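Endo-beta-1,4-glucanase (cellulase B) (PDB 4V2X) is a three-module glycoside hydrolase of family 5 that hydrolyses beta-glucans such as xyloglucan, its catalytic barrel followed by an immunoglobulin-like module and a carbohydrate-binding module. Local coordinates at residues Thr111-Asn114 / Arg115-Gly118; Gln134-Gln137 / Trp138-Glu142; Phe325-His328 / Thr329-Gln333; His346-Glu350 / Arg351-His355. All coordinates share one frame; numbering follows the deposited sequence.

Interaction 1 (Thr111-Asn114 / Arg115-Gly118)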
loop_
_atom_site.group_PDB
_atom_site.type_symbol
_atom_site.label_atom_id
_atom_site.label_comp_id
_atom_site.label_asym_id
_atom_site.label_seq_id
_atom_site.Cartn_x
_atom_site.Cartn_y
_atom_site.Cartn_z
ATOM N N THR A 111 12.027 13.106 -22.729
ATOM C CA THR A 111 12.235 13.925 -21.553
ATOM C C THR A 111 11.615 15.287 -21.848
ATOM O O THR A 111 11.991 15.946 -22.808
ATOM C CB THR A 111 13.722 14.055 -21.235
ATOM O OG1 THR A 111 14.235 12.761 -20.883
ATOM C CG2 THR A 111 13.944 15.012 -20.084
ATOM N N TRP A 112 10.652 15.690 -21.025
ATOM C CA TRP A 112 9.893 16.918 -21.267
ATOM C C TRP A 112 10.511 18.133 -20.587
ATOM O O TRP A 112 10.436 19.231 -21.118
ATOM C CB TRP A 112 8.433 16.706 -20.871
ATOM C CG TRP A 112 7.836 15.558 -21.621
ATOM C CD1 TRP A 112 7.734 14.267 -21.191
ATOM C CD2 TRP A 112 7.314 15.580 -22.950
ATOM N NE1 TRP A 112 7.166 13.483 -22.164
ATOM C CE2 TRP A 112 6.892 14.267 -23.256
ATOM C CE3 TRP A 112 7.169 16.581 -23.921
ATOM C CZ2 TRP A 112 6.326 13.932 -24.481
ATOM C CZ3 TRP A 112 6.605 16.246 -25.129
ATOM C CH2 TRP A 112 6.191 14.931 -25.404
ATOM N N GLU A 113 11.132 17.928 -19.425
ATOM C CA GLU A 113 11.945 18.968 -18.799
ATOM C C GLU A 113 12.877 19.601 -19.844
ATOM O O GLU A 113 13.468 18.890 -20.661
ATOM C CB GLU A 113 12.764 18.378 -17.646
ATOM C CG GLU A 113 13.458 19.415 -16.774
ATOM C CD GLU A 113 12.580 19.966 -15.656
ATOM O OE1 GLU A 113 11.347 20.019 -15.790
ATOM O OE2 GLU A 113 13.136 20.358 -14.615
ATOM N N ASN A 114 12.988 20.933 -19.808
ATOM C CA ASN A 114 13.757 21.745 -20.785
ATOM C C ASN A 114 12.990 22.063 -22.070
ATOM O O ASN A 114 13.473 22.844 -22.886
ATOM C CB ASN A 114 15.122 21.134 -21.166
ATOM C CG ASN A 114 16.026 20.896 -19.969
ATOM O OD1 ASN A 114 16.595 19.812 -19.810
ATOM N ND2 ASN A 114 16.167 21.907 -19.125
ATOM N N ARG A 115 11.819 21.456 -22.261
ATOM C CA ARG A 115 10.961 21.766 -23.402
ATOM C C ARG A 115 9.543 22.119 -22.947
ATOM O O ARG A 115 8.579 21.917 -23.686
ATOM C CB ARG A 115 10.933 20.587 -24.382
ATOM C CG ARG A 115 12.299 20.217 -24.927
ATOM C CD ARG A 115 12.887 18.995 -24.243
ATOM N NE ARG A 115 14.220 18.704 -24.771
ATOM C CZ ARG A 115 14.776 17.492 -24.846
ATOM N NH1 ARG A 115 14.132 16.402 -24.437
ATOM N NH2 ARG A 115 15.998 17.373 -25.359
ATOM N N ILE A 116 9.434 22.644 -21.729
ATOM C CA ILE A 116 8.147 23.016 -21.140
ATOM C C ILE A 116 8.245 24.393 -20.468
ATOM O O ILE A 116 9.329 24.821 -20.070
ATOM C CB ILE A 116 7.663 21.971 -20.105
ATOM C CG1 ILE A 116 8.725 21.747 -19.015
ATOM C CG2 ILE A 116 7.313 20.663 -20.802
ATOM C CD1 ILE A 116 8.332 20.728 -17.961
ATOM N N GLY A 117 7.113 25.076 -20.340
ATOM C CA GLY A 117 7.052 26.331 -19.598
ATOM C C GLY A 117 7.035 26.098 -18.096
ATOM O O GLY A 117 7.229 24.975 -17.621
ATOM N N GLY A 118 6.799 27.168 -17.344
ATOM C CA GLY A 118 6.785 27.100 -15.885
ATOM C C GLY A 118 5.403 26.872 -15.305
ATOM O O GLY A 118 4.419 26.696 -16.035
#
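Arg115 and Trp112 close a type II beta turn, Trp112 to Arg115, in the loop that leaves strand 105-108 of the family 5 barrel and leads to helix 126-141. Two hydrogen bonds hold the bend. The backbone one, from Arg115 N to Trp112 O at 2.9 Å, is the 4-to-1 bond that defines the turn; Asn114 takes its third position with a positive phi of 83°, a conformation asparagine tolerates better than most residues. The other comes from a side chain: Arg115 NH1 reaches back to Thr111 O at 2.7 Å, and this oxygen lies at the edge of the guanidinium, in its plane. A bend at chi2 (102°) folds the arginine alongside the turn, CD packing 3.5 Å from Thr111 O. Weaker bonds from the same guanidinium to the carbonyls of Phe75, Ala77 and Gln80 show why arginine suits the place: one flat group with several N-H bonds can serve two loops of the barrel. A leucine here would probably leave Thr111 O without its side-chain donor and loosen the tie between this turn and the loop at Phe75-Gln80.

The other polar ends bond to neighbouring parts of the barrel: Thr111 OG1 to Asp76 O, Trp112 NE1 to Asn149 O, and Glu113 OE1 in a salt bridge with Lys171. The one apolar side-chain contact across the turn is between Ile116 and Trp112, CG2 lying 4.1 Å from Trp112 CB; Ile116 CD1 comes within 3.8 Å of the carboxylate oxygen Glu113 OE1, a van der Waals approach.

Interaction 2 (Gln134-Gln137 / Trp138-Glu142)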
loop_
_atom_site.group_PDB
_atom_site.type_symbol
_atom_site.label_atom_id
_atom_site.label_comp_id
_atom_site.label_asym_id
_atom_site.label_seq_id
_atom_site.Cartn_x
_atom_site.Cartn_y
_atom_site.Cartn_z
ATOM N N GLN A 134 5.729 13.952 -35.206
ATOM C CA GLN A 134 6.109 13.524 -36.549
ATOM C C GLN A 134 6.706 12.122 -36.524
ATOM O O GLN A 134 6.403 11.284 -37.373
ATOM C CB GLN A 134 7.096 14.517 -37.153
ATOM C CG GLN A 134 7.609 14.162 -38.543
ATOM C CD GLN A 134 6.522 14.124 -39.599
ATOM O OE1 GLN A 134 6.325 15.095 -40.337
ATOM N NE2 GLN A 134 5.812 13.005 -39.687
ATOM N N VAL A 135 7.537 11.859 -35.528
ATOM C CA VAL A 135 8.164 10.544 -35.413
ATOM C C VAL A 135 7.134 9.473 -35.031
ATOM O O VAL A 135 7.149 8.369 -35.576
ATOM C CB VAL A 135 9.351 10.574 -34.440
ATOM C CG1 VAL A 135 9.980 9.198 -34.347
ATOM C CG2 VAL A 135 10.385 11.597 -34.905
ATOM N N VAL A 136 6.218 9.805 -34.128
ATOM C CA VAL A 136 5.116 8.905 -33.792
ATOM C C VAL A 136 4.334 8.538 -35.055
ATOM O O VAL A 136 4.065 7.358 -35.295
ATOM C CB VAL A 136 4.176 9.515 -32.725
ATOM C CG1 VAL A 136 2.896 8.692 -32.585
ATOM C CG2 VAL A 136 4.891 9.611 -31.382
ATOM N N GLN A 137 3.996 9.546 -35.859
ATOM C CA GLN A 137 3.248 9.323 -37.105
ATOM C C GLN A 137 4.003 8.437 -38.086
ATOM O O GLN A 137 3.413 7.543 -38.688
ATOM C CB GLN A 137 2.894 10.651 -37.781
ATOM C CG GLN A 137 1.865 11.468 -37.022
ATOM C CD GLN A 137 1.491 12.749 -37.742
ATOM O OE1 GLN A 137 1.553 12.828 -38.965
ATOM N NE2 GLN A 137 1.084 13.755 -36.983
ATOM N N TRP A 138 5.296 8.689 -38.260
ATOM C CA TRP A 138 6.109 7.864 -39.157
ATOM C C TRP A 138 6.098 6.399 -38.731
ATOM O O TRP A 138 5.961 5.501 -39.560
ATOM C CB TRP A 138 7.558 8.346 -39.197
ATOM C CG TRP A 138 7.793 9.595 -39.991
ATOM C CD1 TRP A 138 7.034 10.080 -41.025
ATOM C CD2 TRP A 138 8.895 10.498 -39.849
ATOM N NE1 TRP A 138 7.592 11.232 -41.523
ATOM C CE2 TRP A 138 8.731 11.514 -40.815
ATOM C CE3 TRP A 138 10.003 10.554 -38.993
ATOM C CZ2 TRP A 138 9.633 12.570 -40.948
ATOM C CZ3 TRP A 138 10.897 11.606 -39.127
ATOM C CH2 TRP A 138 10.702 12.602 -40.098
ATOM N N ALA A 139 6.271 6.170 -37.435
ATOM C CA ALA A 139 6.233 4.819 -36.891
ATOM C C ALA A 139 4.878 4.157 -37.132
ATOM O O ALA A 139 4.810 2.999 -37.553
ATOM C CB ALA A 139 6.542 4.856 -35.403
ATOM N N LEU A 140 3.801 4.888 -36.866
ATOM C CA LEU A 140 2.456 4.349 -37.085
ATOM C C LEU A 140 2.230 4.065 -38.577
ATOM O O LEU A 140 1.619 3.057 -38.929
ATOM C CB LEU A 140 1.376 5.284 -36.535
ATOM C CG LEU A 140 1.297 5.455 -35.013
ATOM C CD1 LEU A 140 0.368 6.602 -34.645
ATOM C CD2 LEU A 140 0.849 4.168 -34.336
ATOM N N GLU A 141 2.747 4.937 -39.440
ATOM C CA GLU A 141 2.653 4.745 -40.900
ATOM C C GLU A 141 3.386 3.478 -41.343
ATOM O O GLU A 141 2.968 2.806 -42.291
ATOM C CB GLU A 141 3.201 5.962 -41.647
ATOM C CG GLU A 141 2.263 7.166 -41.619
ATOM C CD GLU A 141 2.941 8.485 -41.962
ATOM O OE1 GLU A 141 4.057 8.486 -42.525
ATOM O OE2 GLU A 141 2.340 9.539 -41.670
ATOM N N GLU A 142 4.467 3.149 -40.641
ATOM C CA GLU A 142 5.214 1.924 -40.893
ATOM C C GLU A 142 4.615 0.726 -40.164
ATOM O O GLU A 142 5.252 -0.314 -40.061
ATOM C CB GLU A 142 6.683 2.113 -40.503
ATOM C CG GLU A 142 7.432 3.103 -41.380
ATOM C CD GLU A 142 7.601 2.606 -42.805
ATOM O OE1 GLU A 142 7.933 1.417 -42.978
ATOM O OE2 GLU A 142 7.401 3.399 -43.748
HETATM O O HOH W 1 3.585 12.286 -41.218
HETATM O O HOH W 2 0.163 9.969 -40.050
#
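The last two turns of helix 126-141, the helix of the beta-alpha-beta unit between strands 105-108 and 145-149, bring Gln134 against Trp138 one turn on. The side-chain amide of Gln134 stacks on the indole, the two planes only 12° apart. Gln134 CG sits over the six-membered ring toward its rim, 3.7 Å from the centroid in a CH-pi contact, and NE2 lies over the same face, above the five-membered ring. With CG anti to the backbone N (chi1 178°) and the chain then bent at chi2, the glutamine lies down over the ring. Glutamine suits the place, offering both a methylene and a flat amide to the indole. An alanine in place of Trp138 would probably deprive the Gln134 amide of the surface it lies on and set it free to turn.

Regular i to i+4 backbone bonds run beneath, among them Trp138 N to Gln134 O at 3.0 Å. Val135, Val136 and Ala139 are buried, facing the sheet at Ile106, Ile108 and Val146, where small or beta-branched groups fit close against the strands. Val136 CG1 and Leu140 CD1 lie side by side, 3.9 Å apart.

Polar residues suit the outer side. Glu141 OE1 forms a salt bridge with Arg92 of helix 92-100, and Gln137 NE2 bonds to Tyr186 OH. A water links the three long side chains: it accepts from Gln134 NE2 at 2.8 Å and donates to Gln137 OE1 at 3.1 Å and to Glu141 OE2 at 3.0 Å.

Interaction 3 (Phe325-His328 / Thr329-Gln333)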
loop_
_atom_site.group_PDB
_atom_site.type_symbol
_atom_site.label_atom_id
_atom_site.label_comp_id
_atom_site.label_asym_id
_atom_site.label_seq_id
_atom_site.Cartn_x
_atom_site.Cartn_y
_atom_site.Cartn_z
ATOM N N PHE A 325 27.379 -1.550 -21.559
ATOM C CA PHE A 325 27.298 -0.878 -22.861
ATOM C C PHE A 325 27.242 0.648 -22.723
ATOM O O PHE A 325 27.561 1.369 -23.679
ATOM C CB PHE A 325 26.072 -1.368 -23.642
ATOM C CG PHE A 325 26.178 -2.780 -24.187
ATOM C CD1 PHE A 325 27.297 -3.584 -23.981
ATOM C CD2 PHE A 325 25.112 -3.310 -24.905
ATOM C CE1 PHE A 325 27.347 -4.869 -24.503
ATOM C CE2 PHE A 325 25.161 -4.594 -25.427
ATOM C CZ PHE A 325 26.282 -5.373 -25.220
ATOM N N ASP A 326 26.836 1.147 -21.553
ATOM C CA ASP A 326 26.893 2.587 -21.279
ATOM C C ASP A 326 28.320 3.117 -21.352
ATOM O O ASP A 326 28.521 4.304 -21.562
ATOM C CB ASP A 326 26.278 2.926 -19.913
ATOM C CG ASP A 326 24.761 2.899 -19.926
ATOM O OD1 ASP A 326 24.148 2.749 -21.003
ATOM O OD2 ASP A 326 24.164 3.046 -18.841
ATOM N N LYS A 327 29.305 2.244 -21.159
ATOM C CA LYS A 327 30.684 2.547 -21.497
ATOM C C LYS A 327 30.850 2.355 -23.010
ATOM O O LYS A 327 30.900 3.334 -23.756
ATOM C CB LYS A 327 31.648 1.688 -20.648
ATOM C CG LYS A 327 31.577 2.010 -19.157
ATOM C CD LYS A 327 32.348 1.043 -18.261
ATOM C CE LYS A 327 31.591 -0.258 -18.047
ATOM N NZ LYS A 327 32.322 -1.199 -17.157
ATOM N N HIS A 328 30.911 1.104 -23.466
ATOM C CA HIS A 328 30.836 0.776 -24.891
ATOM C C HIS A 328 30.612 -0.729 -25.012
ATOM O O HIS A 328 30.764 -1.447 -24.021
ATOM C CB HIS A 328 32.097 1.219 -25.650
ATOM C CG HIS A 328 33.364 0.624 -25.128
ATOM N ND1 HIS A 328 33.897 -0.543 -25.630
ATOM C CD2 HIS A 328 34.216 1.036 -24.161
ATOM C CE1 HIS A 328 35.023 -0.822 -25.000
ATOM N NE2 HIS A 328 35.242 0.123 -24.104
ATOM N N THR A 329 30.240 -1.202 -26.202
ATOM C CA THR A 329 29.876 -2.614 -26.386
ATOM C C THR A 329 31.049 -3.579 -26.265
ATOM O O THR A 329 30.856 -4.774 -26.082
ATOM C CB THR A 329 29.193 -2.868 -27.753
ATOM O OG1 THR A 329 30.025 -2.376 -28.815
ATOM C CG2 THR A 329 27.852 -2.181 -27.817
ATOM N N GLY A 330 32.262 -3.059 -26.409
ATOM C CA GLY A 330 33.477 -3.847 -26.270
ATOM C C GLY A 330 33.884 -4.260 -24.868
ATOM O O GLY A 330 34.841 -5.004 -24.718
ATOM N N VAL A 331 33.183 -3.799 -23.831
ATOM C CA VAL A 331 33.555 -4.191 -22.455
ATOM C C VAL A 331 33.128 -5.617 -22.074
ATOM O O VAL A 331 33.578 -6.144 -21.047
ATOM C CB VAL A 331 33.034 -3.192 -21.395
ATOM C CG1 VAL A 331 33.500 -1.776 -21.718
ATOM C CG2 VAL A 331 31.524 -3.244 -21.279
ATOM N N ILE A 332 32.280 -6.229 -22.900
ATOM C CA ILE A 332 31.814 -7.603 -22.716
ATOM C C ILE A 332 32.418 -8.453 -23.836
ATOM O O ILE A 332 32.314 -8.104 -25.015
ATOM C CB ILE A 332 30.274 -7.701 -22.798
ATOM C CG1 ILE A 332 29.586 -6.663 -21.891
ATOM C CG2 ILE A 332 29.804 -9.110 -22.469
ATOM C CD1 ILE A 332 29.892 -6.823 -20.417
ATOM N N GLN A 333 33.042 -9.567 -23.470
ATOM C CA GLN A 333 33.675 -10.432 -24.466
ATOM C C GLN A 333 32.609 -10.866 -25.470
ATOM O O GLN A 333 31.487 -11.213 -25.089
ATOM C CB GLN A 333 34.329 -11.639 -23.794
ATOM C CG GLN A 333 35.385 -12.318 -24.644
ATOM C CD GLN A 333 34.818 -13.216 -25.727
ATOM O OE1 GLN A 333 33.729 -13.776 -25.586
ATOM N NE2 GLN A 333 35.578 -13.387 -26.804
#
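His328, Thr329 and Val331 make most of this contact, and Phe325 supplies the ring on which the threonine rests. The imidazole of His328 folds forward beside Gly330 and Val331, its CG held between the backbone N and the carbonyl carbon (chi1 58°). One face of the ring receives the methyl Val331 CG1, 3.7 Å from the centroid and displaced toward NE2, while ND1 accepts a weak hydrogen bond from Gly330 N at 3.1 Å. Glycine suits that position because a beta carbon would collide with ND1. The His328 carbonyl also takes part, receiving a weak but nearly straight bond from Val331 N at 3.4 Å (168°).

Thr329 instead packs on the preceding 3-10 segment. Its methyl CG2 stands over the centre of the Phe325 ring, 4.0 Å from the centroid and almost on the normal, a CH-pi contact. The phenyl is buried, with Ile332 CG1 lying 3.9 Å from its CE1 and His363 meeting it ring to ring at about 70°. A flat aromatic thus gives the threonine methyl a broad apolar seat.

Val331, also buried, fits with its two methyls spread: CG2 is 3.4 Å from His328 O, and CG1 touches Lys327 CB besides the imidazole. The lysine carries its charge elsewhere, to a salt bridge with Glu529, near Phe530, on which Val331 also packs. Past these residues Gln333 OE1 caps Glu336 N at the start of helix 334-350. The arrangement is a compact irregular turn in a beta-alpha loop of the TIM barrel, between strand 315-320 and helix 334-350, set against the C-terminal carbohydrate-binding module.

Interaction 4 (His346-Glu350 / Arg351-His355)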
loop_
_atom_site.group_PDB
_atom_site.type_symbol
_atom_site.label_atom_id
_atom_site.label_comp_id
_atom_site.label_asym_id
_atom_site.label_seq_id
_atom_site.Cartn_x
_atom_site.Cartn_y
_atom_site.Cartn_z
ATOM N N HIS A 346 15.597 -16.286 -25.427
ATOM C CA HIS A 346 14.921 -17.574 -25.330
ATOM C C HIS A 346 13.989 -17.579 -24.127
ATOM O O HIS A 346 12.824 -17.976 -24.226
ATOM C CB HIS A 346 15.921 -18.721 -25.203
ATOM C CG HIS A 346 15.306 -20.000 -24.728
ATOM N ND1 HIS A 346 14.355 -20.681 -25.457
ATOM C CD2 HIS A 346 15.493 -20.713 -23.592
ATOM C CE1 HIS A 346 13.982 -21.758 -24.791
ATOM N NE2 HIS A 346 14.659 -21.803 -23.659
ATOM N N HIS A 347 14.493 -17.130 -22.982
ATOM C CA HIS A 347 13.692 -17.230 -21.756
ATOM C C HIS A 347 12.547 -16.222 -21.715
ATOM O O HIS A 347 11.509 -16.482 -21.118
ATOM C CB HIS A 347 14.588 -17.176 -20.520
ATOM C CG HIS A 347 15.268 -18.477 -20.264
ATOM N ND1 HIS A 347 14.593 -19.584 -19.796
ATOM C CD2 HIS A 347 16.545 -18.875 -20.465
ATOM C CE1 HIS A 347 15.431 -20.600 -19.697
ATOM N NE2 HIS A 347 16.620 -20.197 -20.103
ATOM N N LEU A 348 12.710 -15.104 -22.408
ATOM C CA LEU A 348 11.598 -14.176 -22.604
ATOM C C LEU A 348 10.527 -14.785 -23.508
ATOM O O LEU A 348 9.335 -14.651 -23.235
ATOM C CB LEU A 348 12.099 -12.870 -23.196
ATOM C CG LEU A 348 13.061 -12.091 -22.295
ATOM C CD1 LEU A 348 13.626 -10.911 -23.060
ATOM C CD2 LEU A 348 12.374 -11.630 -21.013
ATOM N N ASN A 349 10.954 -15.473 -24.560
ATOM C CA ASN A 349 10.018 -16.148 -25.460
ATOM C C ASN A 349 9.200 -17.198 -24.732
ATOM O O ASN A 349 7.985 -17.287 -24.919
ATOM C CB ASN A 349 10.755 -16.807 -26.633
ATOM C CG ASN A 349 11.259 -15.803 -27.649
ATOM O OD1 ASN A 349 10.778 -14.680 -27.729
ATOM N ND2 ASN A 349 12.237 -16.211 -28.432
ATOM N N GLU A 350 9.879 -17.995 -23.911
ATOM C CA GLU A 350 9.231 -19.032 -23.120
ATOM C C GLU A 350 8.133 -18.447 -22.238
ATOM O O GLU A 350 7.125 -19.100 -21.983
ATOM C CB GLU A 350 10.255 -19.754 -22.245
ATOM C CG GLU A 350 11.141 -20.725 -23.003
ATOM C CD GLU A 350 10.379 -21.947 -23.481
ATOM O OE1 GLU A 350 9.624 -22.529 -22.671
ATOM O OE2 GLU A 350 10.537 -22.318 -24.661
ATOM N N ARG A 351 8.341 -17.218 -21.772
ATOM C CA ARG A 351 7.419 -16.576 -20.836
ATOM C C ARG A 351 6.529 -15.506 -21.483
ATOM O O ARG A 351 5.876 -14.732 -20.782
ATOM C CB ARG A 351 8.233 -16.016 -19.665
ATOM C CG ARG A 351 8.876 -17.127 -18.835
ATOM C CD ARG A 351 10.005 -16.611 -17.956
ATOM N NE ARG A 351 10.680 -17.686 -17.222
ATOM C CZ ARG A 351 11.559 -18.533 -17.753
ATOM N NH1 ARG A 351 11.868 -18.450 -19.042
ATOM N NH2 ARG A 351 12.113 -19.486 -16.998
ATOM N N ASP A 352 6.491 -15.467 -22.814
ATOM C CA ASP A 352 5.568 -14.587 -23.543
ATOM C C ASP A 352 5.813 -13.108 -23.249
ATOM O O ASP A 352 4.882 -12.303 -23.276
ATOM C CB ASP A 352 4.112 -14.948 -23.192
ATOM C CG ASP A 352 3.104 -14.482 -24.242
ATOM O OD1 ASP A 352 3.447 -14.410 -25.441
ATOM O OD2 ASP A 352 1.946 -14.206 -23.860
ATOM N N ILE A 353 7.065 -12.748 -22.975
ATOM C CA ILE A 353 7.396 -11.370 -22.629
ATOM C C ILE A 353 7.889 -10.640 -23.876
ATOM O O ILE A 353 8.850 -11.056 -24.522
ATOM C CB ILE A 353 8.435 -11.319 -21.491
ATOM C CG1 ILE A 353 7.796 -11.827 -20.187
ATOM C CG2 ILE A 353 8.955 -9.894 -21.299
ATOM C CD1 ILE A 353 8.779 -12.158 -19.083
ATOM N N THR A 354 7.216 -9.548 -24.218
ATOM C CA THR A 354 7.656 -8.710 -25.326
ATOM C C THR A 354 8.846 -7.860 -24.874
ATOM O O THR A 354 8.824 -7.291 -23.789
ATOM C CB THR A 354 6.496 -7.846 -25.847
ATOM O OG1 THR A 354 5.610 -8.687 -26.603
ATOM C CG2 THR A 354 6.989 -6.705 -26.722
ATOM N N HIS A 355 9.880 -7.778 -25.710
ATOM C CA HIS A 355 11.122 -7.089 -25.333
ATOM C C HIS A 355 11.437 -5.949 -26.288
ATOM O O HIS A 355 11.129 -6.016 -27.472
ATOM C CB HIS A 355 12.302 -8.069 -25.247
ATOM C CG HIS A 355 12.453 -8.949 -26.449
ATOM N ND1 HIS A 355 13.025 -8.513 -27.626
ATOM C CD2 HIS A 355 12.083 -10.233 -26.664
ATOM C CE1 HIS A 355 12.997 -9.490 -28.514
ATOM N NE2 HIS A 355 12.438 -10.545 -27.954
HETATM O O HOH W 3 11.626 -12.821 -29.446
HETATM O O HOH W 4 4.547 -17.203 -25.294
#
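The imidazole of His347 meets the guanidinium of Arg351 at its edge: NH1 lies in the ring plane and donates to ND1 at 3.0 Å, though the two planes stand 57° apart. Over one ring face, centred, sits CD2 of neighbouring His346. The arginine edge also faces the His347 carbonyl, NH1 donating to His347 O at 2.9 Å in the guanidinium plane, so one nitrogen binds both the ring and the backbone carbonyl of the same histidine. An extended arginine chain suits this reach, leaving NH2 for a salt bridge with Asp302. At the edge of the His355 ring, in plane, a water joins NE2 to Asn349 OD1; the amide's ND2 bonds to Ser383 O.

The helix itself ends in a Schellman motif. Ile353 N bonds to Leu348 O at 3.0 Å, almost straight (173°), and Asp352 N to Asn349 O at 3.2 Å from above the carbonyl plane; Asp352, the C-prime residue, has positive phi. Apolar Leu348 spans the reversal, CD2 3.8 Å from Ile353 CG2 and CD1 against His355 CB.

Helix 334-350 thereby leads through a short reversal into strand 354-357, Leu348 and Ile353 packing on Leu317 of strand 315-320 and Phe301 of helix 291-309.

How the interactions relate
All four contacts are local and follow one another along the chain without nesting or crossing, all within the family 5 barrel. Interaction 1 closes a turn in the loop after strand 105-108; interaction 2 lies on helix 126-141, which that loop enters, their nearest atoms about 8 Å apart. The chain then passes through four more strands before interaction 3 folds the loop from strand 315-320 to helix 334-350. Interaction 4 ends that helix and leads into strand 354-357, the last of the barrel, beside the first strand 68-70. Thus interactions 1 and 2 belong to one beta-alpha-beta unit, 3 and 4 to another.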